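Long-range contacts in cellulase (Bacteroides salanitronis, PDB 6WQY), which probably hydrolyses internal beta-1,4-glucosidic bonds of cellulose and related plant polysaccharides, this chain holding the family 5 catalytic domain of a longer, broad-specificity endoglucanase: residues Tyr253-Tyr258 with Leu277-Gly282; Trp269-Asp274 with Gly282-Val287; Gly289-Met294 with Lys333-Tyr338. One frame throughout, in Å; residues are numbered along the deposited sequence. Where two conformers were deposited one is given.

Interaction 1 (Tyr253-Tyr258 with Leu277-Gly282)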
loop_
_atom_site.group_PDB
_atom_site.type_symbol
_atom_site.label_atom_id
_atom_site.label_comp_id
_atom_site.label_asym_id
_atom_site.label_seq_id
_atom_site.Cartn_x
_atom_site.Cartn_y
_atom_site.Cartn_z
ATOM N N TYR A 253 2.934 -3.759 -10.167
ATOM C CA TYR A 253 3.774 -2.928 -11.017
ATOM C C TYR A 253 4.051 -3.595 -12.362
ATOM O O TYR A 253 4.906 -3.120 -13.128
ATOM C CB TYR A 253 5.096 -2.630 -10.332
ATOM C CG TYR A 253 5.036 -1.725 -9.121
ATOM C CD1 TYR A 253 4.900 -0.354 -9.287
ATOM C CD2 TYR A 253 5.170 -2.227 -7.831
ATOM C CE1 TYR A 253 4.914 0.498 -8.203
ATOM C CE2 TYR A 253 5.164 -1.377 -6.738
ATOM C CZ TYR A 253 5.046 -0.013 -6.928
ATOM O OH TYR A 253 5.122 0.892 -5.897
ATOM N N ASP A 254 3.355 -4.679 -12.687
ATOM C CA ASP A 254 3.741 -5.454 -13.857
ATOM C C ASP A 254 3.581 -4.624 -15.130
ATOM O O ASP A 254 2.531 -4.003 -15.322
ATOM C CB ASP A 254 2.854 -6.690 -14.021
ATOM C CG ASP A 254 3.010 -7.715 -12.922
ATOM O OD1 ASP A 254 3.906 -7.583 -12.052
ATOM O OD2 ASP A 254 2.215 -8.711 -12.965
ATOM N N PRO A 255 4.555 -4.643 -16.052
ATOM C CA PRO A 255 5.893 -5.242 -15.948
ATOM C C PRO A 255 6.855 -4.207 -15.367
ATOM O O PRO A 255 6.972 -3.102 -15.932
ATOM C CB PRO A 255 6.232 -5.586 -17.398
ATOM C CG PRO A 255 5.487 -4.558 -18.214
ATOM C CD PRO A 255 4.342 -4.035 -17.379
ATOM N N ILE A 256 7.537 -4.534 -14.266
ATOM C CA ILE A 256 8.360 -3.548 -13.576
ATOM C C ILE A 256 9.449 -2.975 -14.469
ATOM O O ILE A 256 9.840 -1.812 -14.304
ATOM C CB ILE A 256 8.912 -4.136 -12.261
ATOM C CG1 ILE A 256 9.623 -3.070 -11.426
ATOM C CG2 ILE A 256 9.835 -5.304 -12.531
ATOM C CD1 ILE A 256 8.721 -1.997 -10.875
ATOM N N ASP A 257 9.979 -3.753 -15.414
ATOM C CA ASP A 257 10.993 -3.183 -16.292
ATOM C C ASP A 257 10.461 -1.962 -17.033
ATOM O O ASP A 257 11.223 -1.026 -17.303
ATOM C CB ASP A 257 11.489 -4.231 -17.294
ATOM C CG ASP A 257 12.421 -5.252 -16.662
ATOM O OD1 ASP A 257 12.759 -5.113 -15.464
ATOM O OD2 ASP A 257 12.812 -6.207 -17.369
ATOM N N TYR A 258 9.174 -1.961 -17.375
ATOM C CA TYR A 258 8.548 -0.806 -18.017
ATOM C C TYR A 258 8.151 0.261 -16.990
ATOM O O TYR A 258 8.464 1.451 -17.148
ATOM C CB TYR A 258 7.320 -1.240 -18.843
ATOM C CG TYR A 258 6.538 -0.037 -19.335
ATOM C CD1 TYR A 258 7.088 0.828 -20.267
ATOM C CD2 TYR A 258 5.279 0.262 -18.835
ATOM C CE1 TYR A 258 6.412 1.954 -20.679
ATOM C CE2 TYR A 258 4.585 1.384 -19.257
ATOM C CZ TYR A 258 5.164 2.234 -20.174
ATOM O OH TYR A 258 4.483 3.361 -20.574
ATOM N N LEU A 277 10.674 -1.689 -28.438
ATOM C CA LEU A 277 10.677 -0.654 -27.410
ATOM C C LEU A 277 9.847 -1.038 -26.193
ATOM O O LEU A 277 9.523 -0.172 -25.374
ATOM C CB LEU A 277 10.165 0.670 -27.978
ATOM C CG LEU A 277 10.943 1.231 -29.161
ATOM C CD1 LEU A 277 10.271 2.493 -29.690
ATOM C CD2 LEU A 277 12.399 1.513 -28.795
ATOM N N LYS A 278 9.498 -2.311 -26.054
ATOM C CA LYS A 278 8.631 -2.754 -24.968
ATOM C C LYS A 278 9.213 -3.986 -24.290
ATOM O O LYS A 278 10.016 -4.718 -24.872
ATOM C CB LYS A 278 7.231 -3.099 -25.497
ATOM C CG LYS A 278 7.239 -4.255 -26.481
ATOM C CD LYS A 278 5.868 -4.479 -27.101
ATOM C CE LYS A 278 4.819 -4.784 -26.042
ATOM N NZ LYS A 278 5.151 -6.008 -25.238
ATOM N N ALA A 279 8.792 -4.207 -23.046
ATOM C CA ALA A 279 9.115 -5.447 -22.354
ATOM C C ALA A 279 8.455 -6.620 -23.072
ATOM O O ALA A 279 7.492 -6.454 -23.826
ATOM C CB ALA A 279 8.625 -5.383 -20.908
ATOM N N ASP A 280 8.973 -7.824 -22.832
ATOM C CA ASP A 280 8.498 -8.994 -23.563
ATOM C C ASP A 280 7.298 -9.664 -22.904
ATOM O O ASP A 280 6.918 -10.767 -23.316
ATOM C CB ASP A 280 9.623 -10.004 -23.808
ATOM C CG ASP A 280 10.192 -10.587 -22.528
ATOM O OD1 ASP A 280 9.605 -10.387 -21.448
ATOM O OD2 ASP A 280 11.242 -11.258 -22.608
ATOM N N TRP A 281 6.682 -9.017 -21.917
ATOM C CA TRP A 281 5.509 -9.564 -21.251
ATOM C C TRP A 281 4.757 -8.404 -20.614
ATOM O O TRP A 281 5.185 -7.249 -20.675
ATOM C CB TRP A 281 5.920 -10.598 -20.196
ATOM C CG TRP A 281 6.531 -9.962 -18.991
ATOM C CD1 TRP A 281 7.782 -9.412 -18.898
ATOM C CD2 TRP A 281 5.921 -9.798 -17.706
ATOM N NE1 TRP A 281 7.979 -8.914 -17.639
ATOM C CE2 TRP A 281 6.853 -9.136 -16.886
ATOM C CE3 TRP A 281 4.677 -10.143 -17.166
ATOM C CZ2 TRP A 281 6.590 -8.821 -15.554
ATOM C CZ3 TRP A 281 4.419 -9.824 -15.849
ATOM C CH2 TRP A 281 5.375 -9.177 -15.056
ATOM N N GLY A 282 3.619 -8.715 -20.006
ATOM C CA GLY A 282 2.978 -7.779 -19.101
ATOM C C GLY A 282 2.061 -6.755 -19.728
ATOM O O GLY A 282 1.870 -5.679 -19.149
HETATM O O HOH W 1 0.747 -5.898 -16.598
HETATM O O HOH W 2 10.841 -7.669 -18.525
#

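Interaction 2 (Trp269-Asp274 with Gly282-Val287)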
loop_
_atom_site.group_PDB
_atom_site.type_symbol
_atom_site.label_atom_id
_atom_site.label_comp_id
_atom_site.label_asym_id
_atom_site.label_seq_id
_atom_site.Cartn_x
_atom_site.Cartn_y
_atom_site.Cartn_z
ATOM N N TRP A 269 4.284 0.419 -24.313
ATOM C CA TRP A 269 3.542 -0.628 -23.631
ATOM C C TRP A 269 2.229 -0.887 -24.354
ATOM O O TRP A 269 1.629 0.026 -24.922
ATOM C CB TRP A 269 3.234 -0.212 -22.178
ATOM C CG TRP A 269 2.526 -1.249 -21.389
ATOM C CD1 TRP A 269 3.109 -2.282 -20.712
ATOM C CD2 TRP A 269 1.108 -1.372 -21.179
ATOM N NE1 TRP A 269 2.140 -3.046 -20.108
ATOM C CE2 TRP A 269 0.908 -2.519 -20.382
ATOM C CE3 TRP A 269 -0.008 -0.626 -21.575
ATOM C CZ2 TRP A 269 -0.358 -2.932 -19.966
ATOM C CZ3 TRP A 269 -1.257 -1.045 -21.163
ATOM C CH2 TRP A 269 -1.420 -2.182 -20.361
ATOM N N GLY A 270 1.784 -2.135 -24.322
ATOM C CA GLY A 270 0.467 -2.484 -24.809
ATOM C C GLY A 270 0.429 -2.856 -26.276
ATOM O O GLY A 270 1.447 -2.981 -26.953
ATOM N N HIS A 271 -0.799 -3.001 -26.780
ATOM C CA HIS A 271 -1.005 -3.575 -28.106
ATOM C C HIS A 271 -0.321 -2.777 -29.205
ATOM O O HIS A 271 0.066 -3.354 -30.230
ATOM C CB HIS A 271 -2.493 -3.597 -28.499
ATOM C CG HIS A 271 -3.383 -4.365 -27.579
ATOM N ND1 HIS A 271 -3.069 -5.615 -27.096
ATOM C CD2 HIS A 271 -4.612 -4.069 -27.090
ATOM C CE1 HIS A 271 -4.056 -6.046 -26.329
ATOM N NE2 HIS A 271 -5.002 -5.127 -26.307
ATOM N N THR A 272 -0.239 -1.459 -29.066
ATOM C CA THR A 272 0.285 -0.633 -30.147
ATOM C C THR A 272 1.789 -0.414 -30.051
ATOM O O THR A 272 2.367 0.212 -30.945
ATOM C CB THR A 272 -0.422 0.733 -30.231
ATOM O OG1 THR A 272 0.109 1.620 -29.241
ATOM C CG2 THR A 272 -1.919 0.582 -30.062
ATOM N N ALA A 273 2.432 -0.931 -29.012
ATOM C CA ALA A 273 3.847 -0.672 -28.802
ATOM C C ALA A 273 4.707 -1.308 -29.881
ATOM O O ALA A 273 4.424 -2.406 -30.361
ATOM C CB ALA A 273 4.260 -1.228 -27.443
ATOM N N ASP A 274 5.774 -0.616 -30.237
ATOM C CA ASP A 274 6.789 -1.192 -31.113
ATOM C C ASP A 274 7.469 -2.335 -30.375
ATOM O O ASP A 274 7.908 -2.149 -29.233
ATOM C CB ASP A 274 7.811 -0.105 -31.456
ATOM C CG ASP A 274 8.877 -0.576 -32.429
ATOM O OD1 ASP A 274 9.264 -1.762 -32.384
ATOM O OD2 ASP A 274 9.334 0.251 -33.243
ATOM N N GLY A 282 3.619 -8.715 -20.006
ATOM C CA GLY A 282 2.978 -7.779 -19.101
ATOM C C GLY A 282 2.061 -6.755 -19.728
ATOM O O GLY A 282 1.870 -5.679 -19.149
ATOM N N ASP A 283 1.487 -7.058 -20.888
ATOM C CA ASP A 283 0.568 -6.141 -21.564
ATOM C C ASP A 283 -0.847 -6.268 -21.017
ATOM O O ASP A 283 -1.033 -6.731 -19.885
ATOM C CB ASP A 283 0.703 -6.336 -23.078
ATOM C CG ASP A 283 2.085 -5.924 -23.568
ATOM O OD1 ASP A 283 2.509 -4.790 -23.269
ATOM O OD2 ASP A 283 2.741 -6.747 -24.248
ATOM N N GLU A 284 -1.838 -5.818 -21.784
ATOM C CA GLU A 284 -3.192 -5.677 -21.262
ATOM C C GLU A 284 -3.734 -6.973 -20.682
ATOM O O GLU A 284 -4.437 -6.952 -19.660
ATOM C CB GLU A 284 -4.126 -5.207 -22.386
ATOM C CG GLU A 284 -3.884 -3.784 -22.893
ATOM C CD GLU A 284 -2.837 -3.660 -23.991
ATOM O OE1 GLU A 284 -2.000 -4.579 -24.175
ATOM O OE2 GLU A 284 -2.865 -2.610 -24.701
ATOM N N ASP A 285 -3.448 -8.104 -21.340
ATOM C CA ASP A 285 -3.971 -9.388 -20.891
ATOM C C ASP A 285 -3.383 -9.800 -19.548
ATOM O O ASP A 285 -4.014 -10.571 -18.808
ATOM C CB ASP A 285 -3.705 -10.464 -21.943
ATOM C CG ASP A 285 -2.234 -10.598 -22.290
ATOM O OD1 ASP A 285 -1.587 -9.565 -22.558
ATOM O OD2 ASP A 285 -1.727 -11.740 -22.300
ATOM N N ASN A 286 -2.177 -9.332 -19.214
ATOM C CA ASN A 286 -1.637 -9.592 -17.886
ATOM C C ASN A 286 -2.380 -8.790 -16.823
ATOM O O ASN A 286 -2.625 -9.291 -15.717
ATOM C CB ASN A 286 -0.142 -9.299 -17.824
ATOM C CG ASN A 286 0.452 -9.669 -16.482
ATOM O OD1 ASN A 286 0.538 -10.860 -16.147
ATOM N ND2 ASN A 286 0.838 -8.675 -15.701
ATOM N N VAL A 287 -2.728 -7.538 -17.123
ATOM C CA VAL A 287 -3.480 -6.740 -16.163
ATOM C C VAL A 287 -4.799 -7.420 -15.829
ATOM O O VAL A 287 -5.134 -7.655 -14.659
ATOM C CB VAL A 287 -3.718 -5.320 -16.706
ATOM C CG1 VAL A 287 -4.523 -4.511 -15.689
ATOM C CG2 VAL A 287 -2.424 -4.618 -17.043
#

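Interaction 3 (Gly289-Met294 with Lys333-Tyr338)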
loop_
_atom_site.group_PDB
_atom_site.type_symbol
_atom_site.label_atom_id
_atom_site.label_comp_id
_atom_site.label_asym_id
_atom_site.label_seq_id
_atom_site.Cartn_x
_atom_site.Cartn_y
_atom_site.Cartn_z
ATOM N N GLY A 289 -5.742 -10.507 -16.551
ATOM C CA GLY A 289 -5.552 -11.857 -16.056
ATOM C C GLY A 289 -5.195 -11.902 -14.585
ATOM O O GLY A 289 -5.698 -12.741 -13.827
ATOM N N GLN A 290 -4.302 -11.014 -14.156
ATOM C CA GLN A 290 -3.916 -10.972 -12.751
ATOM C C GLN A 290 -5.055 -10.459 -11.891
ATOM O O GLN A 290 -5.305 -10.992 -10.801
ATOM C CB GLN A 290 -2.666 -10.115 -12.584
ATOM C CG GLN A 290 -1.431 -10.710 -13.228
ATOM C CD GLN A 290 -1.127 -12.087 -12.681
ATOM O OE1 GLN A 290 -1.525 -13.094 -13.262
ATOM N NE2 GLN A 290 -0.427 -12.135 -11.555
ATOM N N PHE A 291 -5.739 -9.404 -12.334
ATOM C CA PHE A 291 -6.832 -8.885 -11.518
ATOM C C PHE A 291 -7.993 -9.884 -11.466
ATOM O O PHE A 291 -8.713 -9.941 -10.454
ATOM C CB PHE A 291 -7.291 -7.509 -12.004
ATOM C CG PHE A 291 -6.285 -6.400 -11.805
ATOM C CD1 PHE A 291 -5.033 -6.618 -11.270
ATOM C CD2 PHE A 291 -6.624 -5.108 -12.167
ATOM C CE1 PHE A 291 -4.131 -5.568 -11.118
ATOM C CE2 PHE A 291 -5.732 -4.061 -12.025
ATOM C CZ PHE A 291 -4.491 -4.289 -11.505
ATOM N N ALA A 292 -8.176 -10.691 -12.527
ATOM C CA ALA A 292 -9.202 -11.731 -12.510
ATOM C C ALA A 292 -8.933 -12.753 -11.416
ATOM O O ALA A 292 -9.881 -13.300 -10.831
ATOM C CB ALA A 292 -9.284 -12.411 -13.874
ATOM N N LYS A 293 -7.660 -13.040 -11.124
ATOM C CA LYS A 293 -7.355 -13.970 -10.035
ATOM C C LYS A 293 -7.810 -13.396 -8.706
ATOM O O LYS A 293 -8.388 -14.107 -7.872
ATOM C CB LYS A 293 -5.855 -14.273 -10.005
ATOM C CG LYS A 293 -5.336 -14.986 -11.235
ATOM C CD LYS A 293 -3.826 -15.141 -11.235
ATOM C CE LYS A 293 -3.340 -15.836 -12.485
ATOM N NZ LYS A 293 -1.852 -15.811 -12.610
ATOM N N MET A 294 -7.559 -12.104 -8.491
ATOM C CA MET A 294 -7.999 -11.459 -7.261
ATOM C C MET A 294 -9.519 -11.439 -7.163
ATOM O O MET A 294 -10.085 -11.637 -6.077
ATOM C CB MET A 294 -7.468 -10.025 -7.201
ATOM C CG MET A 294 -5.964 -9.930 -7.012
ATOM S SD MET A 294 -5.355 -10.647 -5.446
ATOM C CE MET A 294 -6.053 -9.483 -4.278
ATOM N N LYS A 333 -8.706 1.600 -14.700
ATOM C CA LYS A 333 -10.013 1.117 -15.134
ATOM C C LYS A 333 -10.180 -0.366 -14.821
ATOM O O LYS A 333 -11.257 -0.796 -14.383
ATOM C CB LYS A 333 -10.191 1.408 -16.622
ATOM C CG LYS A 333 -11.497 0.898 -17.217
ATOM C CD LYS A 333 -12.711 1.446 -16.483
ATOM C CE LYS A 333 -14.001 1.056 -17.194
ATOM N NZ LYS A 333 -15.188 1.191 -16.306
ATOM N N ALA A 334 -9.126 -1.163 -15.012
ATOM C CA ALA A 334 -9.193 -2.574 -14.669
ATOM C C ALA A 334 -9.346 -2.759 -13.169
ATOM O O ALA A 334 -10.114 -3.623 -12.718
ATOM C CB ALA A 334 -7.964 -3.303 -15.195
ATOM N N ALA A 335 -8.635 -1.964 -12.369
ATOM C CA ALA A 335 -8.800 -2.051 -10.924
ATOM C C ALA A 335 -10.261 -1.830 -10.539
ATOM O O ALA A 335 -10.841 -2.602 -9.761
ATOM C CB ALA A 335 -7.889 -1.031 -10.241
ATOM N N LYS A 336 -10.879 -0.786 -11.084
ATOM C CA LYS A 336 -12.293 -0.537 -10.818
ATOM C C LYS A 336 -13.144 -1.726 -11.246
ATOM O O LYS A 336 -14.027 -2.181 -10.503
ATOM C CB LYS A 336 -12.727 0.738 -11.542
ATOM C CG LYS A 336 -14.196 1.081 -11.402
ATOM C CD LYS A 336 -14.576 1.377 -9.973
ATOM C CE LYS A 336 -16.003 1.895 -9.874
ATOM N NZ LYS A 336 -16.405 2.032 -8.452
ATOM N N ASP A 337 -12.909 -2.231 -12.459
ATOM C CA ASP A 337 -13.723 -3.323 -12.984
ATOM C C ASP A 337 -13.592 -4.606 -12.171
ATOM O O ASP A 337 -14.521 -5.426 -12.160
ATOM C CB ASP A 337 -13.337 -3.613 -14.431
ATOM C CG ASP A 337 -13.771 -2.529 -15.397
ATOM O OD1 ASP A 337 -14.634 -1.698 -15.043
ATOM O OD2 ASP A 337 -13.248 -2.531 -16.532
ATOM N N TYR A 338 -12.442 -4.834 -11.539
ATOM C CA TYR A 338 -12.166 -6.073 -10.816
ATOM C C TYR A 338 -12.254 -5.896 -9.306
ATOM O O TYR A 338 -11.874 -6.810 -8.559
ATOM C CB TYR A 338 -10.816 -6.658 -11.236
ATOM C CG TYR A 338 -10.855 -7.276 -12.613
ATOM C CD1 TYR A 338 -11.203 -8.605 -12.786
ATOM C CD2 TYR A 338 -10.575 -6.522 -13.758
ATOM C CE1 TYR A 338 -11.262 -9.179 -14.051
ATOM C CE2 TYR A 338 -10.628 -7.087 -15.019
ATOM C CZ TYR A 338 -10.972 -8.416 -15.162
ATOM O OH TYR A 338 -11.023 -8.972 -16.425
#

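Interaction 1 (Tyr253-Tyr258 with Leu277-Gly282)
Pro255, the N-cap residue of helix 256-259, which follows a cis peptide bond, lies with its CA 5.0 Å from that of Gly282, the nearest backbone approach between the lead-in to helix 256-259 and the irregular loop 277-282. With no CB on Gly282, which sits at positive phi, the proline ring can lie close against the backbone, Pro255 CD 3.5 Å from Gly282 O. Trp281 lays its indole against Pro255 CB. Its CG is held between the backbone N and the carbonyl carbon (chi1 73°), a crowded position, and the indole presents one face to the proline. This CH-pi contact puts Pro255 CB 4.0 Å from the centroid of the five-membered ring, 28° off the normal. The six-membered end of the same indole reaches Asp254, whose CG sits 3.5 Å from Trp281 CH2 in an oblique approach; the carboxylate itself is turned to Asn286 through OD2. These residues belong to the long loop region beyond the C-terminal end of strand 246-251, the sixth strand of the TIM barrel, the side on which family 5 enzymes build their active site. Ala279 CB adds apolar packing against Pro255 CG. No direct hydrogen bond crosses the contact, but two waters do the bridging. One donates to Asp254 O (2.9 Å) and to Gly282 O; the other donates to Asp257 OD2 (2.7 Å) and, in the plane of the indole, weakly accepts from Trp281 NE1. Within the loop, Lys278 NZ donates to Ala279 O (2.8 Å), nearly along the C=O axis.

Interaction 2 (Trp269-Asp274 with Gly282-Val287)
Three N-H groups of residues 269-271 are met by three successive residues, 282-284. The indole NE1 of Trp269 donates to Gly282 O (2.8 Å) close to its own ring plane but from above the carbonyl plane. Gly270 N then donates to Asp283 OD1 (2.9 Å), approaching from above the carboxylate; this oxygen also lies over one face of the Trp269 ring. The third bond, His271 N to Glu284 OE2 (3.0 Å, 159°), uses the syn lone pair. The loop thereby reaches the start of helix 284-299, the sixth helix around the TIM barrel, while its own type I turn closes with Ala273 N on Gly270 O. Asp283 occupies the N-cap position, yet its side chain makes no capping bond: OD1 serves Gly270, OD2 pairs with Lys278. Asn286 N donates to Asp283 O (2.9 Å). Glu284 bends at chi2 (87°), which brings the carboxylate carbon CD over one face of the His271 imidazole, the two planes only 14° apart and OE1 3.2 Å from the ring plane. Stacked so, the carboxylate might favour a protonated imidazole. OE2 has a second donor in Tyr326 OH of helix 318-337, and Val287 CG2 touches the Trp269 ring edge at CZ2.

Interaction 3 (Gly289-Met294 with Lys333-Tyr338)
Phe291 projects from helix 284-299 like a blade into the hollow between Ala334, Ala335 and Tyr338 of helix 318-337. Its ring turns so that CD1 nearly eclipses CA (chi2 2°), leaving the CD2-CE2 rim to lead. That rim meets the neighbouring helix edge-on: CD2 lies 3.7 Å from Ala334 C, with the carbon in the ring plane, and CE2 comes to 3.6 Å from Ala335 N. Both residues under the rim are alanines, and their small CB atoms let the ring come up to the backbone; Ala334 CB touches Phe291 CD2 at 3.8 Å and Ala335 CB touches Phe291 CE2 at 4.1 Å. The return bump is Tyr338, the first residue to leave helical geometry at the end of helix 318-337. Its CG packs against Phe291 CB at 3.6 Å, and the ring continues obliquely over the next residue, where CE1 sits 3.6 Å from Ala292 CA and 3.8 Å from Ala292 CB. No hydrogen bond crosses between the two segments: the contact is shape and apolar surface. Deeper in the interior, Phe291 meets Phe252 edge-to-face and touches Ile307 of strand 305-310, a residue that Ala335 also touches, so both helices rest on the same strand. Neighbouring outer helices packed side by side over the barrel strands in this way are characteristic of the (beta/alpha)8, or TIM-barrel, fold.

Overall arrangement
Interactions 1 and 2, with centres about 8 Å apart, share Gly282 and interlock along the chain, their segments alternating. They are tied by the salt bridge of Lys278 NZ to Asp283 OD2 (2.7 Å) and by a probable hydrogen bond between Asp254 OD2 and Asn286 ND2 (3.1 Å). Interaction 3, about 15 Å between centres from interaction 2, lies further along helix 284-299, and Val287 CG1 links the two by packing on Ala334 CB at 3.7 Å. All three lie away from Glu95, a residue that can bind magnesium. Residues 253-258 of interaction 1 connect toward the probable catalytic region through Tyr253 OH, hydrogen-bonded to Glu309 on the seventh strand, where family 5 enzymes generally place their nucleophile.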